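PDB 2HYT: TetR-family transcriptional regulator from Pectobacterium atrosepticum, which probably binds regulatory DNA through an N-terminal helix-turn-helix domain and so controls transcription, as TetR-family regulators generally do. Local coordinates for residues F166-G171 against A176-G181; L97-A100 against E104-R107; C91-Y96 against G159-A164. One frame throughout, in Å; residues are numbered along the deposited sequence. Where two conformers were deposited one is given.

All three contacts lie in the all-helical C-terminal domain, and L97, on the first segment of interaction 2, touches residues of both other contacts. Interaction 3 packs helix 85-98 on helix 150-170, interaction 2 turns the chain from it into helix 103-117, and interaction 1 folds helix 150-170 back on helix 174-190. The centres of interactions 1 and 2 are about 10 Å apart, those of 2 and 3 about 11 Å. L178 CD1 of interaction 1 sits 3.6 Å from L97 C, and L97 CD2 lies 3.6 Å from L161 O of interaction 3. Interactions 1 and 3 share helix 150-170, and both reach the second subunit. 1,2-Ethanediol molecules, probably from crystallisation, border each contact.

Interaction 1. Residues F166-G171 against A176-G181; sequences FWIAEG and ARLAQG. With EDO (1,2-ethanediol), chain C.
R177 lays its whole side chain over one face of the W167 indole. CB starts at the far rim of the ring, 3.7 Å from W167 CZ3, and CG passes over CH2. CD then stands above the six-membered ring in a CH-pi contact, 3.7 Å from its centroid. R177 NE lies between G171 CA and W167 CZ2, at 3.7 and 3.9 Å. The chain, extended from CG to NE, carries the guanidinium along the indole, where it lies flat, 11° from the ring plane, and CZ makes an off-centre cation-pi contact with the five-membered ring. On the opposite face of the guanidinium lies G171 CA, 3.7 Å from CZ; glycine suits this place because R177 CD takes up the room a CB would need. At the tip, NH1 donates to W167 O (2.9 Å, N-H...O 158°), a carbonyl that E170 N approaches from its other face. A water bridges NH1 to E170 OE1, while the direct salt bridge between those atoms is long, at 3.9 Å. E170 OE2 is paired with R114 and with R126 of the second subunit, and W167 NE1 bonds Q151 of that subunit. Beside the stack, I168 CD1 meets L178 CD1, an apolar contact that also touches L97 of helix 85-98. The two successive helices run nearly antiparallel (154° for the short segments) as a helical hairpin at the subunit boundary, consistent with the dimerisation bundle of TetR-family C-terminal domains.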
loop_
_atom_site.group_PDB
_atom_site.type_symbol
_atom_site.label_atom_id
_atom_site.label_comp_id
_atom_site.label_asym_id
_atom_site.label_seq_id
_atom_site.Cartn_x
_atom_site.Cartn_y
_atom_site.Cartn_z
ATOM N N PHE A 166 -0.774 -8.814 -1.123
ATOM C CA PHE A 166 -2.188 -8.593 -1.473
ATOM C C PHE A 166 -2.581 -9.364 -2.712
ATOM O O PHE A 166 -3.637 -10.035 -2.729
ATOM C CB PHE A 166 -2.482 -7.121 -1.720
ATOM C CG PHE A 166 -2.579 -6.287 -0.472
ATOM C CD1 PHE A 166 -3.307 -6.724 0.638
ATOM C CD2 PHE A 166 -2.055 -5.001 -0.444
ATOM C CE1 PHE A 166 -3.417 -5.910 1.765
ATOM C CE2 PHE A 166 -2.158 -4.208 0.699
ATOM C CZ PHE A 166 -2.873 -4.669 1.785
ATOM N N TRP A 167 -1.728 -9.277 -3.715
ATOM C CA TRP A 167 -1.953 -9.885 -5.022
ATOM C C TRP A 167 -2.022 -11.396 -4.832
ATOM O O TRP A 167 -2.959 -12.067 -5.291
ATOM C CB TRP A 167 -0.852 -9.470 -5.992
ATOM C CG TRP A 167 -0.978 -10.084 -7.313
ATOM C CD1 TRP A 167 -1.914 -9.803 -8.273
ATOM C CD2 TRP A 167 -0.157 -11.137 -7.854
ATOM N NE1 TRP A 167 -1.710 -10.583 -9.373
ATOM C CE2 TRP A 167 -0.642 -11.415 -9.142
ATOM C CE3 TRP A 167 0.952 -11.840 -7.386
ATOM C CZ2 TRP A 167 -0.082 -12.375 -9.942
ATOM C CZ3 TRP A 167 1.517 -12.798 -8.203
ATOM C CH2 TRP A 167 0.974 -13.086 -9.437
ATOM N N ILE A 168 -1.085 -11.952 -4.087
ATOM C CA ILE A 168 -1.097 -13.410 -3.874
ATOM C C ILE A 168 -2.394 -13.819 -3.167
ATOM O O ILE A 168 -2.999 -14.851 -3.510
ATOM C CB ILE A 168 0.125 -13.856 -3.059
ATOM C CG1 ILE A 168 1.392 -13.701 -3.881
ATOM C CG2 ILE A 168 -0.028 -15.281 -2.564
ATOM C CD1 ILE A 168 2.715 -13.659 -3.092
ATOM N N ALA A 169 -2.830 -13.012 -2.211
ATOM C CA ALA A 169 -4.020 -13.309 -1.403
ATOM C C ALA A 169 -5.336 -13.102 -2.180
ATOM O O ALA A 169 -6.368 -13.580 -1.724
ATOM C CB ALA A 169 -3.987 -12.504 -0.079
ATOM N N GLU A 170 -5.282 -12.422 -3.335
ATOM C CA GLU A 170 -6.437 -12.206 -4.264
ATOM C C GLU A 170 -6.708 -13.419 -5.160
ATOM O O GLU A 170 -7.817 -13.554 -5.714
ATOM C CB GLU A 170 -6.154 -11.059 -5.238
ATOM C CG GLU A 170 -6.372 -9.687 -4.686
ATOM C CD GLU A 170 -5.810 -8.568 -5.562
ATOM O OE1 GLU A 170 -5.175 -8.801 -6.616
ATOM O OE2 GLU A 170 -6.003 -7.422 -5.176
ATOM N N GLY A 171 -5.680 -14.233 -5.394
ATOM C CA GLY A 171 -5.813 -15.373 -6.283
ATOM C C GLY A 171 -6.761 -16.436 -5.727
ATOM O O GLY A 171 -6.904 -16.622 -4.503
ATOM N N ALA A 176 0.150 -20.777 -6.961
ATOM C CA ALA A 176 0.701 -20.370 -8.270
ATOM C C ALA A 176 1.251 -18.940 -8.194
ATOM O O ALA A 176 2.385 -18.669 -8.606
ATOM C CB ALA A 176 -0.350 -20.476 -9.339
ATOM N N ARG A 177 0.439 -18.029 -7.673
ATOM C CA ARG A 177 0.846 -16.618 -7.569
ATOM C C ARG A 177 2.072 -16.481 -6.675
ATOM O O ARG A 177 2.979 -15.683 -6.968
ATOM C CB ARG A 177 -0.291 -15.755 -7.016
ATOM C CG ARG A 177 -1.400 -15.592 -8.024
ATOM C CD ARG A 177 -2.283 -14.438 -7.697
ATOM N NE ARG A 177 -3.240 -14.262 -8.767
ATOM C CZ ARG A 177 -4.117 -13.269 -8.867
ATOM N NH1 ARG A 177 -4.195 -12.359 -7.942
ATOM N NH2 ARG A 177 -4.950 -13.207 -9.909
ATOM N N LEU A 178 2.115 -17.222 -5.578
ATOM C CA LEU A 178 3.326 -17.151 -4.725
ATOM C C LEU A 178 4.642 -17.448 -5.477
ATOM O O LEU A 178 5.633 -16.718 -5.346
ATOM C CB LEU A 178 3.180 -18.050 -3.478
ATOM C CG LEU A 178 4.413 -18.227 -2.592
ATOM C CD1 LEU A 178 4.910 -16.872 -2.048
ATOM C CD2 LEU A 178 4.167 -19.214 -1.446
ATOM N N ALA A 179 4.676 -18.535 -6.248
ATOM C CA ALA A 179 5.862 -18.872 -7.032
ATOM C C ALA A 179 6.240 -17.757 -8.024
ATOM O O ALA A 179 7.403 -17.371 -8.191
ATOM C CB ALA A 179 5.599 -20.192 -7.786
ATOM N N GLN A 180 5.234 -17.232 -8.694
ATOM C CA GLN A 180 5.414 -16.108 -9.641
ATOM C C GLN A 180 5.940 -14.877 -8.938
ATOM O O GLN A 180 6.840 -14.204 -9.444
ATOM C CB GLN A 180 4.112 -15.782 -10.347
ATOM C CG GLN A 180 3.649 -16.904 -11.276
ATOM C CD GLN A 180 2.296 -16.685 -11.830
ATOM O OE1 GLN A 180 1.403 -16.157 -11.152
ATOM N NE2 GLN A 180 2.109 -17.090 -13.107
ATOM N N GLY A 181 5.363 -14.576 -7.784
ATOM C CA GLY A 181 5.823 -13.430 -7.000
ATOM C C GLY A 181 7.261 -13.531 -6.557
ATOM O O GLY A 181 8.049 -12.577 -6.670
HETATM C C1 EDO C . -2.537 -6.083 -7.249
HETATM O O1 EDO C . -3.534 -6.804 -7.984
HETATM C C2 EDO C . -2.940 -6.161 -5.782
HETATM O O2 EDO C . -4.242 -5.600 -5.597
HETATM O O HOH W 1 -5.542 -9.843 -8.943
#

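Interaction 2. Residues L97-A100 against E104-R107; sequences LEMA and EIQR. With EDO (1,2-ethanediol), chain D; EDO (1,2-ethanediol), chain E.
Peptide groups are the flat groups by which M99 and A100 meet I105 and Q106. The branched side chain of I105 lies over one face of the M99 carbonyl, with I105 CG2 3.4 Å from M99 O. The carbonyl of A100 is met obliquely, from one side of its plane, by the aliphatic base of Q106, with CB 3.2 Å from A100 O and CG at 3.4 Å. The Q106 amide stands farther off and makes no hydrogen bond to this oxygen: NE2 is 3.7 Å from A100 O. That oxygen is buried by the contact without a hydrogen-bond partner in the model, a probable energetic cost of the turn. Here the chain leaves helix 85-98 and, after a short connection, enters helix 103-117, so the contact closes the turn between two successive helices of the C-terminal domain of the TetR fold. A wider pi-type turn at 105-107 marks the early part of the second helix. Side chains add an apolar seam: I105 CD1 packs against M99 CB at 3.8 Å and against CG at 3.9 Å. CG1 of I105 is anti to its carbonyl carbon (chi1 -66°), and its extended continuation carries CD1 to M99, while CG2 covers the oxygen. Branching at CB therefore lets one residue fill two places. M99, present as selenomethionine, runs on extended towards helix 56-81, where it touches M71 and R74; I105 also rests on M71. The small A100 side chain touches I168 and L110, on helices 150-170 and 103-117.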
loop_
_atom_site.group_PDB
_atom_site.type_symbol
_atom_site.label_atom_id
_atom_site.label_comp_id
_atom_site.label_asym_id
_atom_site.label_seq_id
_atom_site.Cartn_x
_atom_site.Cartn_y
_atom_site.Cartn_z
ATOM N N LEU A 97 6.172 -12.928 1.529
ATOM C CA LEU A 97 5.238 -13.400 0.519
ATOM C C LEU A 97 4.632 -14.757 0.880
ATOM O O LEU A 97 3.430 -14.978 0.671
ATOM C CB LEU A 97 5.916 -13.501 -0.839
ATOM C CG LEU A 97 6.484 -12.203 -1.414
ATOM C CD1 LEU A 97 6.903 -12.419 -2.877
ATOM C CD2 LEU A 97 5.477 -11.045 -1.313
ATOM N N GLU A 98 5.464 -15.662 1.385
ATOM C CA GLU A 98 5.011 -17.008 1.816
ATOM C C GLU A 98 3.935 -16.901 2.905
ATOM O O GLU A 98 2.991 -17.707 2.930
ATOM C CB GLU A 98 6.191 -17.833 2.318
ATOM C CG GLU A 98 7.103 -18.242 1.206
ATOM C CD GLU A 98 8.452 -18.787 1.652
ATOM O OE1 GLU A 98 8.830 -18.668 2.844
ATOM O OE2 GLU A 98 9.142 -19.332 0.760
HETATM N N MSE A 99 4.030 -15.885 3.763
HETATM C CA MSE A 99 3.011 -15.639 4.778
HETATM C C MSE A 99 1.640 -15.342 4.209
HETATM O O MSE A 99 0.626 -15.572 4.885
HETATM C CB MSE A 99 3.448 -14.496 5.649
HETATM C CG MSE A 99 4.388 -14.894 6.631
HETATM SE SE MSE A 99 5.138 -13.291 7.569
HETATM C CE MSE A 99 6.212 -14.309 8.718
ATOM N N ALA A 100 1.565 -14.874 2.956
ATOM C CA ALA A 100 0.281 -14.558 2.325
ATOM C C ALA A 100 -0.583 -15.799 2.081
ATOM O O ALA A 100 -1.755 -15.664 1.738
ATOM C CB ALA A 100 0.486 -13.831 1.014
ATOM N N GLU A 104 -4.427 -17.438 8.579
ATOM C CA GLU A 104 -4.765 -16.270 9.351
ATOM C C GLU A 104 -4.349 -14.954 8.688
ATOM O O GLU A 104 -5.096 -13.987 8.678
ATOM C CB GLU A 104 -4.137 -16.326 10.752
ATOM C CG GLU A 104 -4.577 -15.157 11.579
ATOM C CD GLU A 104 -4.248 -15.329 13.033
ATOM O OE1 GLU A 104 -3.084 -15.670 13.302
ATOM O OE2 GLU A 104 -5.140 -15.071 13.876
ATOM N N ILE A 105 -3.122 -14.917 8.190
ATOM C CA ILE A 105 -2.599 -13.734 7.525
ATOM C C ILE A 105 -3.368 -13.482 6.251
ATOM O O ILE A 105 -3.783 -12.357 5.968
ATOM C CB ILE A 105 -1.062 -13.904 7.312
ATOM C CG1 ILE A 105 -0.388 -13.930 8.696
ATOM C CG2 ILE A 105 -0.486 -12.783 6.427
ATOM C CD1 ILE A 105 1.110 -14.257 8.656
ATOM N N GLN A 106 -3.553 -14.526 5.456
ATOM C CA GLN A 106 -4.267 -14.402 4.224
ATOM C C GLN A 106 -5.617 -13.763 4.427
ATOM O O GLN A 106 -6.047 -12.905 3.661
ATOM C CB GLN A 106 -4.419 -15.792 3.592
ATOM C CG GLN A 106 -5.149 -15.800 2.310
ATOM C CD GLN A 106 -5.337 -17.226 1.809
ATOM O OE1 GLN A 106 -5.972 -18.048 2.486
ATOM N NE2 GLN A 106 -4.730 -17.541 0.682
ATOM N N ARG A 107 -6.349 -14.264 5.420
ATOM C CA ARG A 107 -7.731 -13.867 5.602
ATOM C C ARG A 107 -7.836 -12.598 6.416
ATOM O O ARG A 107 -8.310 -11.577 5.910
ATOM C CB ARG A 107 -8.479 -15.004 6.249
ATOM C CG ARG A 107 -8.750 -16.131 5.233
ATOM C CD ARG A 107 -9.743 -17.136 5.800
ATOM N NE ARG A 107 -9.133 -17.949 6.835
ATOM C CZ ARG A 107 -9.789 -18.728 7.700
ATOM N NH1 ARG A 107 -11.118 -18.791 7.704
ATOM N NH2 ARG A 107 -9.093 -19.451 8.580
HETATM C C1 EDO D . 1.317 -14.499 12.871
HETATM O O1 EDO D . 2.597 -15.141 12.793
HETATM C C2 EDO D . 0.284 -15.622 12.993
HETATM O O2 EDO D . -0.689 -15.549 11.960
HETATM C C1 EDO E . 7.317 -17.862 7.146
HETATM O O1 EDO E . 8.597 -17.922 7.795
HETATM C C2 EDO E . 7.388 -17.988 5.642
HETATM O O2 EDO E . 7.259 -19.369 5.273
#

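Interaction 3. Residues C91-Y96 against G159-A164; sequences CRCRAY and GSLAEA. With EDO (1,2-ethanediol), chain B.
L161 and Y96 carry most of this contact, with C93 adding a smaller share. L161 points from helix 159-164 towards helix 91-96, and its branched end divides the work. L161 CD2 reaches the backbone of the other helix, 3.7 Å from C93 O, and L161 CD1 lies 4.0 Å from C93 SG. Leucine suits the place because its two methyls can spread over a surface made partly of backbone, and the small thiol of C93 leaves them room to approach. About one turn further along than C93, Y96 points toward helix 150-170. Its CG is anti to the backbone N (chi1 -171°), which carries the ring across to the L161 backbone: Y96 CD1 packs on L161 CB at 3.7 Å, and Y96 CE1 lies 3.4 Å from L161 O, obliquely to the ring. The hydroxyl travels farther, to 3.7 Å between Y96 OH and A162 CA, where the short side chain of A162 lets it settle close to the helix. A water then joins Y96 OH to A162 O, donating to the carbonyl at 3.0 Å. Next to the ring, a 1,2-ethanediol molecule lies against Y96 CD2 and L161 CD1 and accepts a fairly straight bond from R92 NE to its O1 (2.9 Å, 166°); R92 NH1 and NH2 also bond S79 and S131. Helices 85-98 and 150-170 run in roughly the same direction here, their local axes 29° apart and 10.0 Å at closest approach. No direct hydrogen bond crosses between the segments, so their cohesion is mainly apolar, with tyrosine adding a water-mediated polar link.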
loop_
_atom_site.group_PDB
_atom_site.type_symbol
_atom_site.label_atom_id
_atom_site.label_comp_id
_atom_site.label_asym_id
_atom_site.label_seq_id
_atom_site.Cartn_x
_atom_site.Cartn_y
_atom_site.Cartn_z
ATOM N N CYS A 91 15.726 -14.438 1.957
ATOM C CA CYS A 91 14.845 -15.358 2.657
ATOM C C CYS A 91 13.749 -14.630 3.424
ATOM O O CYS A 91 12.623 -15.069 3.418
ATOM C CB CYS A 91 15.658 -16.216 3.603
ATOM S SG CYS A 91 14.713 -17.470 4.391
ATOM N N ARG A 92 14.107 -13.516 4.059
ATOM C CA ARG A 92 13.153 -12.698 4.792
ATOM C C ARG A 92 12.095 -12.108 3.834
ATOM O O ARG A 92 10.867 -12.139 4.110
ATOM C CB ARG A 92 13.881 -11.588 5.502
ATOM C CG ARG A 92 12.998 -10.634 6.218
ATOM C CD ARG A 92 13.802 -9.771 7.143
ATOM N NE ARG A 92 13.085 -8.547 7.476
ATOM C CZ ARG A 92 13.474 -7.695 8.409
ATOM N NH1 ARG A 92 14.558 -7.925 9.137
ATOM N NH2 ARG A 92 12.740 -6.598 8.611
ATOM N N CYS A 93 12.572 -11.562 2.719
ATOM C CA CYS A 93 11.655 -11.028 1.721
ATOM C C CYS A 93 10.714 -12.116 1.169
ATOM O O CYS A 93 9.481 -11.901 1.075
ATOM C CB CYS A 93 12.390 -10.326 0.585
ATOM S SG CYS A 93 13.276 -8.831 1.047
ATOM N N ARG A 94 11.260 -13.280 0.828
ATOM C CA ARG A 94 10.412 -14.380 0.344
ATOM C C ARG A 94 9.409 -14.831 1.409
ATOM O O ARG A 94 8.265 -15.155 1.110
ATOM C CB ARG A 94 11.263 -15.556 -0.063
ATOM C CG ARG A 94 12.040 -15.322 -1.337
ATOM C CD ARG A 94 12.634 -16.641 -1.880
ATOM N NE ARG A 94 13.499 -17.318 -0.903
ATOM C CZ ARG A 94 14.831 -17.226 -0.859
ATOM N NH1 ARG A 94 15.509 -16.490 -1.727
ATOM N NH2 ARG A 94 15.487 -17.895 0.076
ATOM N N ALA A 95 9.862 -14.871 2.661
ATOM C CA ALA A 95 9.010 -15.311 3.771
ATOM C C ALA A 95 7.777 -14.412 3.955
ATOM O O ALA A 95 6.661 -14.886 4.229
ATOM C CB ALA A 95 9.828 -15.396 5.051
ATOM N N TYR A 96 7.946 -13.113 3.714
ATOM C CA TYR A 96 6.843 -12.182 3.741
ATOM C C TYR A 96 5.750 -12.570 2.730
ATOM O O TYR A 96 4.531 -12.532 3.030
ATOM C CB TYR A 96 7.341 -10.760 3.493
ATOM C CG TYR A 96 6.287 -9.742 3.721
ATOM C CD1 TYR A 96 5.360 -9.443 2.706
ATOM C CD2 TYR A 96 6.180 -9.057 4.932
ATOM C CE1 TYR A 96 4.351 -8.497 2.934
ATOM C CE2 TYR A 96 5.184 -8.111 5.139
ATOM C CZ TYR A 96 4.265 -7.848 4.122
ATOM O OH TYR A 96 3.248 -6.914 4.230
ATOM N N GLY A 159 7.140 -1.717 0.186
ATOM C CA GLY A 159 5.987 -1.483 -0.676
ATOM C C GLY A 159 5.781 -2.608 -1.672
ATOM O O GLY A 159 4.662 -3.067 -1.908
ATOM N N SER A 160 6.872 -3.085 -2.258
ATOM C CA SER A 160 6.759 -4.158 -3.249
ATOM C C SER A 160 6.162 -5.408 -2.611
ATOM O O SER A 160 5.278 -6.065 -3.182
ATOM C CB SER A 160 8.120 -4.450 -3.874
ATOM O OG SER A 160 9.029 -5.156 -3.030
ATOM N N LEU A 161 6.656 -5.715 -1.422
ATOM C CA LEU A 161 6.278 -6.950 -0.731
ATOM C C LEU A 161 4.842 -6.870 -0.273
ATOM O O LEU A 161 4.101 -7.824 -0.402
ATOM C CB LEU A 161 7.187 -7.188 0.461
ATOM C CG LEU A 161 8.650 -7.469 0.146
ATOM C CD1 LEU A 161 9.477 -7.564 1.471
ATOM C CD2 LEU A 161 8.799 -8.744 -0.653
ATOM N N ALA A 162 4.446 -5.721 0.288
ATOM C CA ALA A 162 3.099 -5.529 0.766
ATOM C C ALA A 162 2.103 -5.675 -0.368
ATOM O O ALA A 162 1.069 -6.355 -0.236
ATOM C CB ALA A 162 2.988 -4.136 1.405
ATOM N N GLU A 163 2.417 -5.106 -1.528
ATOM C CA GLU A 163 1.484 -5.193 -2.644
ATOM C C GLU A 163 1.420 -6.607 -3.237
ATOM O O GLU A 163 0.332 -7.116 -3.576
ATOM C CB GLU A 163 1.883 -4.202 -3.752
ATOM C CG GLU A 163 0.783 -3.890 -4.714
ATOM C CD GLU A 163 -0.395 -3.147 -4.048
ATOM O OE1 GLU A 163 -0.245 -2.599 -2.911
ATOM O OE2 GLU A 163 -1.481 -3.168 -4.662
ATOM N N ALA A 164 2.583 -7.210 -3.390
ATOM C CA ALA A 164 2.647 -8.575 -3.915
ATOM C C ALA A 164 1.893 -9.544 -2.989
ATOM O O ALA A 164 1.237 -10.459 -3.462
ATOM C CB ALA A 164 4.083 -8.990 -4.152
HETATM C C1 EDO B . 9.751 -7.957 5.213
HETATM O O1 EDO B . 10.523 -7.808 6.425
HETATM C C2 EDO B . 8.806 -6.756 5.104
HETATM O O2 EDO B . 9.542 -5.537 4.809
HETATM O O HOH W 2 0.528 -6.585 2.671
#